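Local coordinates for BF1531-like N-terminal domain-containing protein (Bacteroides fragilis, PDB 3SLR) that is of unknown function but joins an SGNH-hydrolase-like N-terminal domain to a magnesium-binding, HAD-type phosphatase domain and may hydrolyse ester bonds, at residues I303-A308 against R322-G327; E263-L268 against I273-C278; S138-T141 against F147-Q150; H84-L89 against Y149-L154; D71-E76 against Q118-V123. All blocks are in the same frame, centred on the assembly; numbering follows the deposited sequence.

Interaction 1 of 5, residues I303-A308 against R322-G327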
# COMPACT_ATOMS: atom_id res chain seq x y z
N ILE A 303 16.88 -8.26 15.75
CA ILE A 303 16.24 -9.53 15.44
C ILE A 303 15.62 -10.15 16.70
O ILE A 303 16.33 -10.53 17.64
CB ILE A 303 17.24 -10.53 14.82
CG1 ILE A 303 18.01 -9.89 13.65
CG2 ILE A 303 16.52 -11.78 14.37
CD1 ILE A 303 17.16 -9.56 12.45
N ALA A 304 14.29 -10.26 16.71
CA ALA A 304 13.57 -10.77 17.88
C ALA A 304 13.73 -12.28 18.10
O ALA A 304 13.87 -12.73 19.24
CB ALA A 304 12.09 -10.42 17.79
N VAL A 305 13.70 -13.04 17.02
CA VAL A 305 13.87 -14.49 17.10
C VAL A 305 14.79 -14.90 15.97
O VAL A 305 14.52 -14.59 14.82
CB VAL A 305 12.53 -15.23 16.91
CG1 VAL A 305 12.70 -16.71 17.19
CG2 VAL A 305 11.46 -14.63 17.82
N PHE A 306 15.88 -15.58 16.32
CA PHE A 306 16.89 -15.94 15.33
C PHE A 306 16.97 -17.46 15.21
O PHE A 306 17.45 -18.14 16.12
CB PHE A 306 18.24 -15.35 15.75
CG PHE A 306 19.26 -15.24 14.63
CD1 PHE A 306 19.78 -16.37 14.04
CD2 PHE A 306 19.69 -14.00 14.19
CE1 PHE A 306 20.72 -16.27 13.01
CE2 PHE A 306 20.63 -13.89 13.17
CZ PHE A 306 21.14 -15.02 12.57
N VAL A 307 16.46 -17.99 14.11
CA VAL A 307 16.43 -19.44 13.90
C VAL A 307 17.30 -19.81 12.72
O VAL A 307 16.99 -19.48 11.58
CB VAL A 307 14.99 -19.96 13.66
CG1 VAL A 307 15.00 -21.47 13.42
CG2 VAL A 307 14.10 -19.60 14.83
N ALA A 308 18.42 -20.47 13.00
CA ALA A 308 19.29 -20.98 11.96
C ALA A 308 19.62 -22.43 12.27
O ALA A 308 20.26 -22.72 13.28
CB ALA A 308 20.59 -20.15 11.89
N ARG A 322 5.12 -19.67 17.49
CA ARG A 322 4.77 -20.06 18.85
C ARG A 322 5.49 -19.19 19.85
O ARG A 322 4.94 -18.86 20.90
CB ARG A 322 5.09 -21.54 19.05
CG ARG A 322 4.15 -22.43 18.25
CD ARG A 322 4.67 -23.83 18.04
NE ARG A 322 3.80 -24.59 17.13
CZ ARG A 322 3.95 -25.88 16.87
NH1 ARG A 322 4.92 -26.57 17.45
NH2 ARG A 322 3.12 -26.49 16.04
N THR A 323 6.72 -18.78 19.51
CA THR A 323 7.51 -17.92 20.37
C THR A 323 6.88 -16.53 20.49
O THR A 323 6.83 -15.94 21.57
CB THR A 323 8.96 -17.78 19.82
OG1 THR A 323 9.57 -19.07 19.75
CG2 THR A 323 9.79 -16.88 20.72
N LEU A 324 6.39 -16.02 19.36
CA LEU A 324 5.84 -14.67 19.29
C LEU A 324 4.37 -14.58 19.69
O LEU A 324 3.90 -13.52 20.10
CB LEU A 324 6.03 -14.10 17.88
CG LEU A 324 7.50 -13.96 17.47
CD1 LEU A 324 7.60 -13.49 16.03
CD2 LEU A 324 8.20 -13.00 18.40
N ASN A 325 3.65 -15.69 19.56
CA ASN A 325 2.21 -15.70 19.81
C ASN A 325 1.48 -14.65 18.99
O ASN A 325 0.70 -13.85 19.52
CB ASN A 325 1.91 -15.51 21.31
CG ASN A 325 0.47 -15.84 21.66
OD1 ASN A 325 -0.16 -16.69 21.03
ND2 ASN A 325 -0.06 -15.16 22.67
N ILE A 326 1.75 -14.62 17.69
CA ILE A 326 0.96 -13.83 16.75
C ILE A 326 0.51 -14.78 15.65
O ILE A 326 1.04 -15.88 15.52
CB ILE A 326 1.77 -12.69 16.13
CG1 ILE A 326 3.02 -13.25 15.46
CG2 ILE A 326 2.13 -11.65 17.18
CD1 ILE A 326 3.80 -12.21 14.66
N GLY A 327 -0.48 -14.36 14.87
CA GLY A 327 -1.04 -15.24 13.87
C GLY A 327 -0.12 -15.46 12.69
O GLY A 327 0.61 -14.54 12.29
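V305, on edge strand 305-309 of a parallel sheet, faces T323 near the end of a helix lying over that sheet, with 7.9 Å between V305 CA and T323 CA. One methyl of V305 does the touching: CG1 stands anti to the backbone N (chi1 -172°), which turns CG2 out to the helix. There V305 CG2 meets L324 CD2 at 3.7 Å, the two side chains reaching toward each other tip to tip. The leucine gets there by extension: its first bond points past the strand and not at it, and the branch end then closes in. T323 adds its methyl at the border, T323 CG2 lying 4.0 Å from V305 CG2. Its hydroxyl takes no part, being hydrogen-bonded to the carbonyl of T319 one helical turn back. No polar bond joins the two segments. I320 continues the same apolar strip along the helix against V305 and V307, while L324 also rests on I274 of the neighbouring strand. N325 then turns the chain out of the helix with positive phi. Strand 305-309, helix 313-324 and strand 331-334 form a beta-alpha-beta crossover spanning the four-stranded sheet, as expected of the Rossmann-like core of a HAD-type phosphatase domain.

Interaction 2 of 5, residues E263-L268 against I273-C278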
# COMPACT_ATOMS: atom_id res chain seq x y z
N GLU A 263 18.20 -1.36 4.96
CA GLU A 263 17.72 -0.08 5.51
C GLU A 263 16.19 -0.02 5.56
O GLU A 263 15.61 0.59 6.46
CB GLU A 263 18.29 1.09 4.70
CG GLU A 263 19.78 1.25 4.91
CD GLU A 263 20.44 2.19 3.91
OE1 GLU A 263 19.79 2.58 2.91
OE2 GLU A 263 21.63 2.53 4.13
N TRP A 264 15.53 -0.64 4.58
CA TRP A 264 14.08 -0.76 4.58
C TRP A 264 13.63 -1.64 5.75
O TRP A 264 12.68 -1.31 6.46
CB TRP A 264 13.64 -1.37 3.24
CG TRP A 264 12.15 -1.51 3.04
CD1 TRP A 264 11.27 -0.51 2.72
CD2 TRP A 264 11.38 -2.71 3.12
NE1 TRP A 264 9.99 -1.02 2.61
CE2 TRP A 264 10.03 -2.37 2.85
CE3 TRP A 264 11.69 -4.05 3.40
CZ2 TRP A 264 9.01 -3.31 2.84
CZ3 TRP A 264 10.66 -4.98 3.39
CH2 TRP A 264 9.34 -4.61 3.12
N VAL A 265 14.34 -2.74 5.97
CA VAL A 265 14.00 -3.64 7.07
C VAL A 265 14.16 -2.90 8.40
O VAL A 265 13.32 -3.03 9.31
CB VAL A 265 14.84 -4.91 7.03
CG1 VAL A 265 14.58 -5.79 8.28
CG2 VAL A 265 14.54 -5.69 5.75
N LYS A 266 15.23 -2.13 8.50
CA LYS A 266 15.49 -1.33 9.69
C LYS A 266 14.34 -0.38 9.99
O LYS A 266 13.97 -0.20 11.15
CB LYS A 266 16.79 -0.53 9.49
CG LYS A 266 17.15 0.37 10.67
CD LYS A 266 18.50 1.06 10.43
CE LYS A 266 19.09 1.61 11.72
NZ LYS A 266 18.87 3.07 11.85
N LYS A 267 13.78 0.25 8.96
CA LYS A 267 12.61 1.11 9.17
C LYS A 267 11.41 0.34 9.72
O LYS A 267 10.69 0.83 10.59
CB LYS A 267 12.23 1.87 7.90
CG LYS A 267 13.18 3.02 7.56
CD LYS A 267 12.69 3.80 6.33
CE LYS A 267 12.85 3.00 5.04
NZ LYS A 267 12.48 3.83 3.83
N LEU A 268 11.18 -0.87 9.21
CA LEU A 268 10.11 -1.72 9.74
C LEU A 268 10.33 -2.02 11.22
O LEU A 268 9.42 -1.86 12.04
CB LEU A 268 10.02 -3.03 8.95
CG LEU A 268 9.57 -2.87 7.50
CD1 LEU A 268 9.72 -4.20 6.75
CD2 LEU A 268 8.12 -2.34 7.42
N ILE A 273 7.57 -3.43 13.79
CA ILE A 273 7.46 -4.72 13.13
C ILE A 273 8.49 -5.68 13.73
O ILE A 273 9.66 -5.33 13.88
CB ILE A 273 7.66 -4.61 11.60
CG1 ILE A 273 6.57 -3.71 10.99
CG2 ILE A 273 7.66 -6.01 10.95
CD1 ILE A 273 5.10 -4.15 11.29
N ILE A 274 8.04 -6.87 14.13
CA ILE A 274 8.96 -7.85 14.70
C ILE A 274 9.76 -8.50 13.59
O ILE A 274 9.18 -8.97 12.62
CB ILE A 274 8.18 -8.96 15.45
CG1 ILE A 274 7.27 -8.32 16.51
CG2 ILE A 274 9.14 -9.95 16.09
CD1 ILE A 274 6.31 -9.32 17.15
N ILE A 275 11.09 -8.49 13.71
CA ILE A 275 11.93 -9.15 12.72
C ILE A 275 12.44 -10.49 13.22
O ILE A 275 12.93 -10.60 14.34
CB ILE A 275 13.15 -8.29 12.32
CG1 ILE A 275 12.73 -6.83 12.11
CG2 ILE A 275 13.81 -8.87 11.07
CD1 ILE A 275 11.76 -6.62 10.96
N ALA A 276 12.33 -11.52 12.38
CA ALA A 276 12.84 -12.83 12.72
C ALA A 276 13.72 -13.34 11.59
O ALA A 276 13.54 -12.94 10.44
CB ALA A 276 11.68 -13.80 12.97
N VAL A 277 14.65 -14.23 11.91
CA VAL A 277 15.46 -14.88 10.88
C VAL A 277 15.10 -16.36 10.80
O VAL A 277 14.85 -17.00 11.82
CB VAL A 277 16.99 -14.68 11.15
CG1 VAL A 277 17.83 -15.65 10.32
CG2 VAL A 277 17.41 -13.24 10.87
N CYS A 278 15.05 -16.88 9.58
CA CYS A 278 14.82 -18.30 9.35
C CYS A 278 15.72 -18.76 8.21
O CYS A 278 15.46 -18.48 7.04
CB CYS A 278 13.34 -18.58 9.01
SG CYS A 278 12.95 -20.38 8.92
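L268 on helix 255-270 and I273 just before strand 274-280 bracket the tight turn of an alpha-beta unit in the Rossmann-like phosphatase domain; the helix comes back along the sheet and the chain re-enters it as a parallel strand. The contacts are mostly apolar. L268 CB lies against I273 CB at 3.9 Å, the two side chains running at a slant to each other, and L268 CD2 reaches I273 CG1 at 4.1 Å. One turn earlier on the helix, V265 CG1 meets I275 CD1 at 4.0 Å. The isoleucine is bent at both torsions, and its delta methyl is the atom that reaches the helix. All four residues are buried; L225 and L227 of strand 224-227 and F373, near the end of this construct, pack around them. Within the helix, L268 CD1 sits 3.5 Å above one face of the W264 indole, toward its rim. A bound magnesium ion lies about 14 Å from the V265 side chain, so the contact takes no direct part in the metal site. A single polar link ties the segments: I273 N donates to L268 O over 3.0 Å, arriving 36° out of the carbonyl plane, with an N-H...O angle of 149°.

Interaction 3 of 5, residues S138-T141 against F147-Q150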
# COMPACT_ATOMS: atom_id res chain seq x y z
N SER A 138 8.36 24.81 -15.20
CA SER A 138 8.74 24.66 -13.80
C SER A 138 8.46 25.93 -13.01
O SER A 138 8.38 25.88 -11.78
CB SER A 138 10.24 24.32 -13.69
OG SER A 138 10.50 23.03 -14.21
N TYR A 139 8.36 27.06 -13.70
CA TYR A 139 8.12 28.35 -13.05
C TYR A 139 6.81 28.32 -12.25
O TYR A 139 6.57 29.19 -11.40
CB TYR A 139 8.08 29.47 -14.09
CG TYR A 139 8.13 30.87 -13.49
CD1 TYR A 139 9.35 31.45 -13.14
CD2 TYR A 139 6.96 31.60 -13.29
CE1 TYR A 139 9.41 32.73 -12.61
CE2 TYR A 139 7.01 32.89 -12.74
CZ TYR A 139 8.24 33.44 -12.41
OH TYR A 139 8.31 34.71 -11.87
N ALA A 140 5.96 27.33 -12.50
CA ALA A 140 4.70 27.21 -11.76
C ALA A 140 4.88 27.28 -10.24
O ALA A 140 3.97 27.70 -9.52
CB ALA A 140 3.96 25.93 -12.14
N THR A 141 6.04 26.85 -9.73
CA THR A 141 6.23 26.82 -8.28
C THR A 141 6.22 28.22 -7.66
O THR A 141 5.97 28.37 -6.47
CB THR A 141 7.54 26.11 -7.86
OG1 THR A 141 8.66 26.91 -8.25
CG2 THR A 141 7.64 24.73 -8.50
N PHE A 147 -1.77 25.49 -11.09
CA PHE A 147 -2.33 24.20 -10.68
C PHE A 147 -1.30 23.41 -9.89
O PHE A 147 -1.64 22.75 -8.92
CB PHE A 147 -2.83 23.38 -11.87
CG PHE A 147 -3.62 22.14 -11.47
CD1 PHE A 147 -4.91 22.26 -10.97
CD2 PHE A 147 -3.06 20.88 -11.58
CE1 PHE A 147 -5.64 21.14 -10.60
CE2 PHE A 147 -3.79 19.74 -11.21
CZ PHE A 147 -5.08 19.87 -10.73
N THR A 148 -0.04 23.47 -10.32
CA THR A 148 1.03 22.75 -9.63
C THR A 148 1.20 23.21 -8.18
O THR A 148 1.31 22.39 -7.27
CB THR A 148 2.34 22.86 -10.40
OG1 THR A 148 2.30 21.95 -11.51
CG2 THR A 148 3.52 22.50 -9.51
N TYR A 149 1.18 24.52 -7.96
CA TYR A 149 1.24 25.03 -6.59
C TYR A 149 0.02 24.62 -5.75
O TYR A 149 0.18 24.10 -4.64
CB TYR A 149 1.44 26.55 -6.53
CG TYR A 149 1.67 27.01 -5.11
CD1 TYR A 149 2.94 26.95 -4.54
CD2 TYR A 149 0.62 27.44 -4.33
CE1 TYR A 149 3.15 27.34 -3.23
CE2 TYR A 149 0.82 27.86 -3.02
CZ TYR A 149 2.09 27.80 -2.47
OH TYR A 149 2.31 28.20 -1.16
N GLN A 150 -1.18 24.84 -6.28
CA GLN A 150 -2.40 24.50 -5.55
C GLN A 150 -2.47 23.02 -5.19
O GLN A 150 -2.89 22.66 -4.09
CB GLN A 150 -3.63 24.95 -6.32
CG GLN A 150 -3.77 26.47 -6.34
CD GLN A 150 -4.02 27.02 -4.94
OE1 GLN A 150 -4.86 26.51 -4.21
NE2 GLN A 150 -3.27 28.06 -4.57
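A140 and T148 meet through their beta carbons, A140 CB standing 3.9 Å from T148 CB where a 3-10 turn folds back on the first turn of helix 147-164. The backbones run close here, 6.2 Å between A140 CA and T148 CA and 5.6 Å between T141 CA and Y149 CA. Beside this pair Y149 touches main chain instead of side chain: its CB lies 4.1 Å from A140 O, and its CD1 approaches T141 O obliquely at 3.9 Å. A chi1 of -173° turns the Y149 ring away from its own N and carries it along past the T141 carbonyl. The two segments share no hydrogen bond with each other.

What positions them lies one shell out. S146 OG bonds both A140 O and the backbone N of Y149, so a single hydroxyl links the turn to the start of the helix. T148 OG1 is held by the carboxylate of E130, leaving the beta carbon of T148 to face A140. Further along, Q150 NE2 binds the carbonyl of Q144 in the intervening loop. Altogether this is the long loop after strand 122-126 packing onto the helix it leads into, within a beta-alpha-beta unit of the SGNH-hydrolase-like N-terminal domain.

Interaction 4 of 5, residues H84-L89 against Y149-L154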
# COMPACT_ATOMS: atom_id res chain seq x y z
N HIS A 84 -12.11 11.96 -5.62
CA HIS A 84 -11.95 13.21 -6.36
C HIS A 84 -10.69 13.08 -7.22
O HIS A 84 -9.60 12.90 -6.69
CB HIS A 84 -11.73 14.37 -5.40
CG HIS A 84 -12.98 14.98 -4.84
ND1 HIS A 84 -13.08 15.40 -3.54
CD2 HIS A 84 -14.16 15.29 -5.43
CE1 HIS A 84 -14.28 15.92 -3.33
NE2 HIS A 84 -14.95 15.87 -4.47
N SER A 85 -10.83 13.18 -8.53
CA SER A 85 -9.69 12.98 -9.42
C SER A 85 -8.92 14.27 -9.66
O SER A 85 -9.49 15.37 -9.70
CB SER A 85 -10.15 12.41 -10.76
OG SER A 85 -10.96 13.35 -11.45
N THR A 86 -7.61 14.14 -9.85
CA THR A 86 -6.82 15.30 -10.26
C THR A 86 -7.35 15.85 -11.57
O THR A 86 -7.40 17.06 -11.78
CB THR A 86 -5.35 14.93 -10.43
OG1 THR A 86 -4.86 14.37 -9.21
CG2 THR A 86 -4.51 16.18 -10.79
N HIS A 87 -7.73 14.95 -12.47
CA HIS A 87 -8.19 15.34 -13.80
C HIS A 87 -9.37 16.31 -13.76
O HIS A 87 -9.40 17.29 -14.51
CB HIS A 87 -8.56 14.09 -14.61
CG HIS A 87 -8.60 14.33 -16.09
ND1 HIS A 87 -7.55 14.02 -16.92
CD2 HIS A 87 -9.55 14.90 -16.87
CE1 HIS A 87 -7.86 14.37 -18.16
NE2 HIS A 87 -9.07 14.90 -18.16
N LYS A 88 -10.34 16.03 -12.91
CA LYS A 88 -11.53 16.87 -12.82
C LYS A 88 -11.24 18.17 -12.07
O LYS A 88 -11.83 19.22 -12.39
CB LYS A 88 -12.70 16.10 -12.18
CG LYS A 88 -13.20 14.93 -13.04
CD LYS A 88 -13.83 15.42 -14.36
CE LYS A 88 -14.15 14.24 -15.29
NZ LYS A 88 -14.90 14.69 -16.51
N LEU A 89 -10.32 18.12 -11.11
CA LEU A 89 -9.91 19.32 -10.39
C LEU A 89 -9.15 20.25 -11.33
O LEU A 89 -9.27 21.47 -11.24
CB LEU A 89 -9.04 18.95 -9.17
CG LEU A 89 -8.64 20.12 -8.25
CD1 LEU A 89 -9.85 20.68 -7.52
CD2 LEU A 89 -7.57 19.69 -7.26
N TYR A 149 1.18 24.52 -7.96
CA TYR A 149 1.24 25.03 -6.59
C TYR A 149 0.02 24.62 -5.75
O TYR A 149 0.18 24.10 -4.64
CB TYR A 149 1.44 26.55 -6.53
CG TYR A 149 1.67 27.01 -5.11
CD1 TYR A 149 2.94 26.95 -4.54
CD2 TYR A 149 0.62 27.44 -4.33
CE1 TYR A 149 3.15 27.34 -3.23
CE2 TYR A 149 0.82 27.86 -3.02
CZ TYR A 149 2.09 27.80 -2.47
OH TYR A 149 2.31 28.20 -1.16
N GLN A 150 -1.18 24.84 -6.28
CA GLN A 150 -2.40 24.50 -5.55
C GLN A 150 -2.47 23.02 -5.19
O GLN A 150 -2.89 22.66 -4.09
CB GLN A 150 -3.63 24.95 -6.32
CG GLN A 150 -3.77 26.47 -6.34
CD GLN A 150 -4.02 27.02 -4.94
OE1 GLN A 150 -4.86 26.51 -4.21
NE2 GLN A 150 -3.27 28.06 -4.57
N LEU A 151 -2.06 22.16 -6.13
CA LEU A 151 -2.11 20.72 -5.86
C LEU A 151 -1.11 20.29 -4.79
O LEU A 151 -1.40 19.44 -3.96
CB LEU A 151 -1.89 19.92 -7.15
CG LEU A 151 -2.53 18.54 -7.03
CD1 LEU A 151 -4.03 18.73 -6.97
CD2 LEU A 151 -2.17 17.64 -8.21
N THR A 152 0.08 20.87 -4.82
CA THR A 152 1.11 20.59 -3.84
C THR A 152 0.68 21.03 -2.44
O THR A 152 0.84 20.29 -1.46
CB THR A 152 2.43 21.27 -4.24
OG1 THR A 152 2.79 20.85 -5.56
CG2 THR A 152 3.57 20.92 -3.26
N LYS A 153 0.10 22.22 -2.35
CA LYS A 153 -0.51 22.70 -1.11
C LYS A 153 -1.62 21.75 -0.65
O LYS A 153 -1.66 21.34 0.52
CB LYS A 153 -1.08 24.11 -1.32
CG LYS A 153 -1.92 24.63 -0.15
CD LYS A 153 -2.39 26.07 -0.42
CE LYS A 153 -3.43 26.53 0.61
NZ LYS A 153 -3.86 27.94 0.37
N LEU A 154 -2.52 21.41 -1.56
CA LEU A 154 -3.64 20.52 -1.24
C LEU A 154 -3.16 19.18 -0.65
O LEU A 154 -3.68 18.74 0.38
CB LEU A 154 -4.51 20.28 -2.47
CG LEU A 154 -5.71 19.33 -2.38
CD1 LEU A 154 -6.67 19.75 -1.28
CD2 LEU A 154 -6.42 19.29 -3.72
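L89 and L151 supply the centre of a buried, purely apolar contact between two helices. One methyl of L89 serves two partners: L89 CD2 lies 3.7 Å from L151 CD1 and the same distance, 3.7 Å, from L154 CD2. Its meetings differ in direction, for L89 and L151 cross at a slant, whereas L89 and L154 point at each other tip to tip. With its first torsion extended (chi1 -175°), L89 sends the isobutyl group out from its helix into the pair of leucines one turn apart on the other. L151 uses both branches. While CD1 takes L89, L151 CD2 touches T86 CG2 at 3.8 Å, the threonine and leucine side chains crossing at about a right angle. F147 closes over T86 and L89 from the preceding turn of the second helix, and L104 and L109 of helix 104-118 pack on L89 and L154 respectively.

Polar bonds stay at the margins and fix the start of the first helix. S85 is its N-cap: S85 OG accepts from K88 N over 3.1 Å at an N-H...O angle of 153°, and the same hydroxyl is hydrogen-bonded to D30. T86 OG1 is hydrogen-bonded to the carbonyl of P129, while its methyl is the branch that meets L151. Helices 86-94 and 147-164 follow strands 79-83 and 122-126, neighbours in the parallel sheet, so their packing belongs to the three-layered alpha/beta architecture familiar from SGNH hydrolases.

Interaction 5 of 5, residues D71-E76 against Q118-V123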
# COMPACT_ATOMS: atom_id res chain seq x y z
N ASP A 71 -29.50 9.68 -0.30
CA ASP A 71 -29.32 8.23 -0.29
C ASP A 71 -28.06 7.80 0.45
O ASP A 71 -28.02 6.73 1.05
CB ASP A 71 -29.26 7.68 -1.71
CG ASP A 71 -30.59 7.75 -2.43
OD1 ASP A 71 -31.62 7.93 -1.75
OD2 ASP A 71 -30.61 7.61 -3.67
N TYR A 72 -27.02 8.64 0.39
CA TYR A 72 -25.76 8.32 1.06
C TYR A 72 -25.95 8.14 2.57
O TYR A 72 -25.54 7.13 3.14
CB TYR A 72 -24.72 9.41 0.79
CG TYR A 72 -23.55 9.34 1.74
CD1 TYR A 72 -22.58 8.36 1.60
CD2 TYR A 72 -23.43 10.24 2.79
CE1 TYR A 72 -21.50 8.28 2.48
CE2 TYR A 72 -22.37 10.17 3.67
CZ TYR A 72 -21.41 9.20 3.51
OH TYR A 72 -20.36 9.15 4.38
N TYR A 73 -26.58 9.12 3.21
CA TYR A 73 -26.81 9.03 4.66
C TYR A 73 -27.79 7.93 5.03
O TYR A 73 -27.64 7.28 6.07
CB TYR A 73 -27.27 10.38 5.23
CG TYR A 73 -26.17 11.41 5.22
CD1 TYR A 73 -25.12 11.34 6.12
CD2 TYR A 73 -26.17 12.43 4.29
CE1 TYR A 73 -24.10 12.28 6.10
CE2 TYR A 73 -25.16 13.37 4.26
CZ TYR A 73 -24.13 13.29 5.17
OH TYR A 73 -23.12 14.23 5.15
N GLN A 74 -28.78 7.70 4.17
CA GLN A 74 -29.72 6.62 4.42
C GLN A 74 -29.03 5.25 4.38
O GLN A 74 -29.47 4.30 5.02
CB GLN A 74 -30.89 6.66 3.44
CG GLN A 74 -31.57 8.03 3.34
CD GLN A 74 -32.26 8.45 4.64
OE1 GLN A 74 -32.15 7.77 5.66
NE2 GLN A 74 -32.97 9.58 4.59
N PHE A 75 -27.92 5.16 3.64
CA PHE A 75 -27.19 3.91 3.50
C PHE A 75 -26.41 3.54 4.78
O PHE A 75 -26.16 2.37 5.03
CB PHE A 75 -26.22 3.98 2.30
CG PHE A 75 -25.40 2.74 2.09
CD1 PHE A 75 -26.01 1.53 1.77
CD2 PHE A 75 -24.01 2.77 2.20
CE1 PHE A 75 -25.27 0.38 1.57
CE2 PHE A 75 -23.25 1.62 2.00
CZ PHE A 75 -23.88 0.43 1.69
N GLU A 76 -26.05 4.55 5.57
CA GLU A 76 -25.30 4.36 6.82
C GLU A 76 -24.05 3.49 6.64
O GLU A 76 -23.94 2.41 7.22
CB GLU A 76 -26.21 3.78 7.91
CG GLU A 76 -27.35 4.72 8.31
CD GLU A 76 -28.30 4.09 9.32
OE1 GLU A 76 -28.23 2.86 9.53
OE2 GLU A 76 -29.12 4.83 9.91
N GLN A 118 -18.88 15.54 9.78
CA GLN A 118 -20.17 14.84 9.80
C GLN A 118 -20.17 13.66 10.76
O GLN A 118 -21.18 13.37 11.40
CB GLN A 118 -20.57 14.40 8.39
CG GLN A 118 -20.76 15.57 7.43
CD GLN A 118 -21.41 16.78 8.09
OE1 GLN A 118 -22.56 16.72 8.51
NE2 GLN A 118 -20.66 17.88 8.17
N GLY A 119 -19.04 12.97 10.85
CA GLY A 119 -18.89 11.84 11.75
C GLY A 119 -19.60 10.58 11.27
O GLY A 119 -20.26 9.90 12.06
N ILE A 120 -19.42 10.25 9.99
CA ILE A 120 -20.14 9.14 9.37
C ILE A 120 -19.24 7.94 9.01
O ILE A 120 -18.77 7.84 7.88
CB ILE A 120 -20.87 9.63 8.11
CG1 ILE A 120 -21.79 8.54 7.55
CG2 ILE A 120 -19.85 10.19 7.09
CD1 ILE A 120 -23.06 8.40 8.33
N GLY A 121 -19.03 7.03 9.95
CA GLY A 121 -18.13 5.91 9.72
C GLY A 121 -16.73 6.42 9.45
O GLY A 121 -16.39 7.55 9.81
N ARG A 122 -15.90 5.58 8.83
CA ARG A 122 -14.54 5.99 8.46
C ARG A 122 -14.51 6.44 7.01
O ARG A 122 -15.23 5.91 6.16
CB ARG A 122 -13.55 4.85 8.67
CG ARG A 122 -13.10 4.67 10.11
CD ARG A 122 -13.87 3.56 10.80
NE ARG A 122 -13.28 3.25 12.10
CZ ARG A 122 -13.59 2.17 12.82
NH1 ARG A 122 -14.48 1.30 12.36
NH2 ARG A 122 -13.00 1.97 13.99
N VAL A 123 -13.70 7.45 6.72
CA VAL A 123 -13.57 7.96 5.37
C VAL A 123 -12.23 7.53 4.80
O VAL A 123 -11.22 7.62 5.48
CB VAL A 123 -13.66 9.50 5.35
CG1 VAL A 123 -13.28 10.06 3.97
CG2 VAL A 123 -15.06 9.93 5.75
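Y72 slides its phenol past the side chain of I120, the two running in opposite directions, at the end of the sheet where strands 79-83 and 122-126 begin, in the parallel alpha/beta domain of SGNH-hydrolase type. Short helix 71-75, which leads toward strand 79-83, here meets the turn between helix 104-118 and strand 122-126. I120 CG2 lies at the ring's edge near its plane, 4.0 Å from Y72 CZ. The modelled gap of 2.9 Å between Y72 OH and I120 CG2 is tighter than such a pair normally allows, so its exact value is doubtful. Rotation about chi1 (-172°) sets the CG1 branch of I120 across from its N and places CG2 between N and the carbonyl carbon, where it faces the phenol. The Y72 hydroxyl is hydrogen-bonded to T80 OG1.

Y73 takes the other end of I120: Y73 CD1 stands 4.2 Å from I120 CD1, again at the ring edge. The two tyrosines brace each other, with Y72 CD2 set 3.6 Å above the centre of the Y73 ring. G119, the first residue to leave helical phi/psi, has positive phi; after it I120 points toward the tyrosines. Beyond it, R122 bonds through its backbone to D78 and T80, joining strand 122-126 to its neighbour.

Q118 touches with its aliphatic part, crossing Y73 at about a right angle with amide and ring planes 77° apart; its NE2 is hydrogen-bonded to the L114 carbonyl. The Y73 hydroxyl, hydrogen-bonded to I65 O, meets that chain at Q118 CG, 3.5 Å away.

Interactions 1 and 2 belong to the phosphatase domain and share one sheet: strands 305-309 and 274-280 are neighbours, joined directly between A304 N and I275 O at 2.8 Å. Interaction 2 is buried and has one backbone bond across it, while interaction 1 is a thin surface contact of methyls. The other three lie in the N-terminal domain. Interactions 3 and 4 sit on helix 147-164, about 11 Å between centres, and share Y149 and Q150. There a buried leucine contact gives way to a partly buried loop contact, where carbonyls also take part. Interaction 5, some 24 Å from interaction 4 between centres, differs by using aromatic edges.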